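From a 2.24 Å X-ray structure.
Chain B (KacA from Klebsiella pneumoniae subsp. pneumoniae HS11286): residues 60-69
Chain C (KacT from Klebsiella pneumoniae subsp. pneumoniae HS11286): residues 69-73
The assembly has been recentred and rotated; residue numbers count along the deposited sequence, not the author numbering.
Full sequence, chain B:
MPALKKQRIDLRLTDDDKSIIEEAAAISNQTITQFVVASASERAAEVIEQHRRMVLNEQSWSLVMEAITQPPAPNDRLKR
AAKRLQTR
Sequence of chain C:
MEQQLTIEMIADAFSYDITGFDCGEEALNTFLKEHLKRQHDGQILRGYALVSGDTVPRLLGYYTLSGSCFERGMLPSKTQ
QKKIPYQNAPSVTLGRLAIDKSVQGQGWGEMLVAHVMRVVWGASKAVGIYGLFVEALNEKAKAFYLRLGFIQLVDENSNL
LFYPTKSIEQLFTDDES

Chain B (60-69) SWSLVMEAIT
Chain C (69-73) CFERG

Residues 60-69 of chain B (KacA) are helical throughout and continue a helix that begins earlier in the chain. Backbone angles are near -65/-40 up to B:Glu66, then -66/-31 at B:Ala67, -77/-48 at B:Ile68 and -76/-33 at B:Thr69. The i to i+4 hydrogen bonds run from B:Val64 N to B:Ser60 O (3.1 Å) through B:Thr69 N to B:Met65 O (2.9 Å). B:Thr69, with chi1 p, also donates from OG1 to B:Met65 O at 3.1 Å. Residue B:Met65 is selenomethionine.

Residues 69-72 of chain C (KacT) lie in a strand that begins earlier in the chain. Its axis comes within 9.3 Å of the helix axis, and the N-to-C directions differ by 122°. The nearest CA atoms across the contact are those of B:Trp61 and C:Arg72, 6.4 Å apart. The contact buries 319 Å², both sides summed. No hydrogen bond crosses it; the contacts are apolar packing and a CH-pi contact.

C:Cys69 (phi/psi -154/148, chi1 p) is out of reach of the helix.

C:Phe70 (-118/140) has its CA-to-CB bond pointing toward the helix, with chi1 56° (p) and chi2 -78°. Its ring meets three side chains spaced along the helix, at i, i+3 and i+7. C:Phe70 CD2 lies 3.6 Å from B:Trp61 CZ3. C:Phe70 CE2 lies 3.6 Å from B:Val64 CG1, and C:Phe70 CZ lies 4.0 Å from B:Ile68 CD1. All three approaches are oblique. The C:Phe70 ring and the six-membered ring of B:Trp61 have centroids 5.7 Å apart and planes at 48°. B:Val64 has chi1 t; B:Ile68 has chi1 m and chi2 t.

C:Glu71 (-129/165) has its CA-to-CB bond pointing away, in alternation with C:Phe70 and C:Arg72. Its chi angles are -39°, 161° and -8°. Its main chain still takes part: C:Glu71 C is 3.5 Å from B:Trp61 CZ3.

C:Arg72 (-101/112) has its CA-to-CB bond pointing toward the helix again. C:Arg72 N is 3.6 Å from B:Trp61 CZ3. The side chain is extended, with chi1 to chi3 all t and chi4 -169°, and this carries it across the indole. C:Arg72 CD sits 3.8 Å from the centroid of the five-membered ring of B:Trp61, 11° off the ring normal, a CH-pi contact over the face. C:Arg72 NE lies over the same ring system, 3.6 Å from B:Trp61 CD1, and that carbon in turn lies over one face of the guanidinium.

C:Gly73 follows with phi -164° and makes no contact with the helix.

B:Trp61 thus touches three consecutive strand residues. Its CA-to-CB bond points toward the strand, with chi1 173° (t) and chi2 -89°, and it has the largest covered area in the contact.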

# COMPACT_ATOMS: atom_id res chain seq x y z
N SER B 60 -7.80 12.76 -29.22
CA SER B 60 -9.05 13.11 -28.56
C SER B 60 -8.95 14.46 -27.86
O SER B 60 -9.90 15.25 -27.89
CB SER B 60 -9.43 12.02 -27.56
OG SER B 60 -9.88 10.86 -28.23
N TRP B 61 -7.81 14.75 -27.23
CA TRP B 61 -7.61 16.05 -26.60
C TRP B 61 -7.71 17.17 -27.63
O TRP B 61 -8.29 18.23 -27.34
CB TRP B 61 -6.25 16.08 -25.89
CG TRP B 61 -5.87 17.43 -25.35
CD1 TRP B 61 -5.19 18.41 -26.00
CD2 TRP B 61 -6.15 17.94 -24.04
NE1 TRP B 61 -5.02 19.50 -25.18
CE2 TRP B 61 -5.60 19.23 -23.97
CE3 TRP B 61 -6.80 17.42 -22.91
CZ2 TRP B 61 -5.69 20.02 -22.82
CZ3 TRP B 61 -6.89 18.21 -21.78
CH2 TRP B 61 -6.34 19.49 -21.74
N SER B 62 -7.17 16.96 -28.83
CA SER B 62 -7.24 17.98 -29.86
C SER B 62 -8.68 18.20 -30.33
O SER B 62 -9.08 19.34 -30.60
CB SER B 62 -6.35 17.61 -31.04
OG SER B 62 -4.98 17.60 -30.66
N LEU B 63 -9.47 17.13 -30.42
CA LEU B 63 -10.87 17.28 -30.81
C LEU B 63 -11.64 18.09 -29.78
O LEU B 63 -12.51 18.89 -30.14
CB LEU B 63 -11.51 15.90 -31.01
CG LEU B 63 -10.97 15.05 -32.15
CD1 LEU B 63 -11.69 13.71 -32.21
CD2 LEU B 63 -11.09 15.78 -33.48
N VAL B 64 -11.35 17.89 -28.50
CA VAL B 64 -12.00 18.67 -27.46
C VAL B 64 -11.58 20.13 -27.54
O VAL B 64 -12.42 21.04 -27.46
CB VAL B 64 -11.69 18.07 -26.07
CG1 VAL B 64 -12.22 18.97 -24.97
CG2 VAL B 64 -12.29 16.67 -25.96
N MSE B 65 -10.28 20.38 -27.72
CA MSE B 65 -9.77 21.75 -27.84
C MSE B 65 -10.36 22.46 -29.05
O MSE B 65 -10.69 23.65 -28.98
CB MSE B 65 -8.24 21.74 -27.94
CG MSE B 65 -7.54 21.25 -26.68
SE MSE B 65 -7.99 22.29 -25.10
CE MSE B 65 -7.34 24.03 -25.70
N GLU B 66 -10.50 21.74 -30.17
CA GLU B 66 -11.12 22.32 -31.35
C GLU B 66 -12.58 22.66 -31.09
O GLU B 66 -13.07 23.71 -31.53
CB GLU B 66 -11.00 21.36 -32.54
CG GLU B 66 -9.59 21.23 -33.10
CD GLU B 66 -9.48 20.16 -34.16
OE1 GLU B 66 -8.48 19.41 -34.15
OE2 GLU B 66 -10.40 20.05 -35.00
N ALA B 67 -13.29 21.79 -30.37
CA ALA B 67 -14.68 22.08 -30.02
C ALA B 67 -14.79 23.26 -29.08
O ALA B 67 -15.78 24.00 -29.12
CB ALA B 67 -15.33 20.84 -29.40
N ILE B 68 -13.79 23.47 -28.22
CA ILE B 68 -13.83 24.57 -27.27
C ILE B 68 -13.52 25.90 -27.95
O ILE B 68 -14.24 26.89 -27.78
CB ILE B 68 -12.86 24.30 -26.10
CG1 ILE B 68 -13.38 23.16 -25.23
CG2 ILE B 68 -12.66 25.56 -25.27
CD1 ILE B 68 -12.39 22.67 -24.20
N THR B 69 -12.45 25.94 -28.75
CA THR B 69 -12.04 27.19 -29.38
C THR B 69 -12.93 27.55 -30.57
O THR B 69 -13.16 28.74 -30.83
CB THR B 69 -10.59 27.10 -29.83
OG1 THR B 69 -10.46 26.11 -30.86
CG2 THR B 69 -9.69 26.72 -28.66
N CYS C 69 -13.52 15.84 -15.02
CA CYS C 69 -12.42 16.62 -15.57
C CYS C 69 -11.73 15.78 -16.63
O CYS C 69 -11.67 14.55 -16.52
CB CYS C 69 -11.43 17.05 -14.49
SG CYS C 69 -10.54 15.68 -13.71
N PHE C 70 -11.20 16.45 -17.64
CA PHE C 70 -10.48 15.79 -18.72
C PHE C 70 -9.04 16.28 -18.74
O PHE C 70 -8.77 17.47 -18.52
CB PHE C 70 -11.15 16.02 -20.08
CG PHE C 70 -11.34 17.47 -20.43
CD1 PHE C 70 -12.37 18.21 -19.87
CD2 PHE C 70 -10.51 18.09 -21.36
CE1 PHE C 70 -12.55 19.54 -20.20
CE2 PHE C 70 -10.69 19.41 -21.69
CZ PHE C 70 -11.71 20.14 -21.12
N GLU C 71 -8.11 15.36 -18.98
CA GLU C 71 -6.69 15.66 -18.90
C GLU C 71 -5.98 15.20 -20.16
O GLU C 71 -6.51 14.42 -20.96
CB GLU C 71 -6.02 14.99 -17.71
CG GLU C 71 -6.84 14.98 -16.46
CD GLU C 71 -6.34 13.94 -15.49
OE1 GLU C 71 -5.46 13.15 -15.87
OE2 GLU C 71 -6.83 13.93 -14.35
N ARG C 72 -4.77 15.71 -20.33
CA ARG C 72 -3.90 15.35 -21.45
C ARG C 72 -2.89 14.33 -20.95
O ARG C 72 -2.02 14.65 -20.14
CB ARG C 72 -3.21 16.58 -22.01
CG ARG C 72 -2.58 16.37 -23.36
CD ARG C 72 -2.03 17.69 -23.89
NE ARG C 72 -1.75 17.62 -25.31
CZ ARG C 72 -1.08 18.55 -25.98
NH1 ARG C 72 -0.61 19.62 -25.36
NH2 ARG C 72 -0.86 18.41 -27.29
N GLY C 73 -2.99 13.10 -21.45
CA GLY C 73 -2.09 12.04 -21.04
C GLY C 73 -2.10 10.84 -21.96
O GLY C 73 -1.78 9.72 -21.54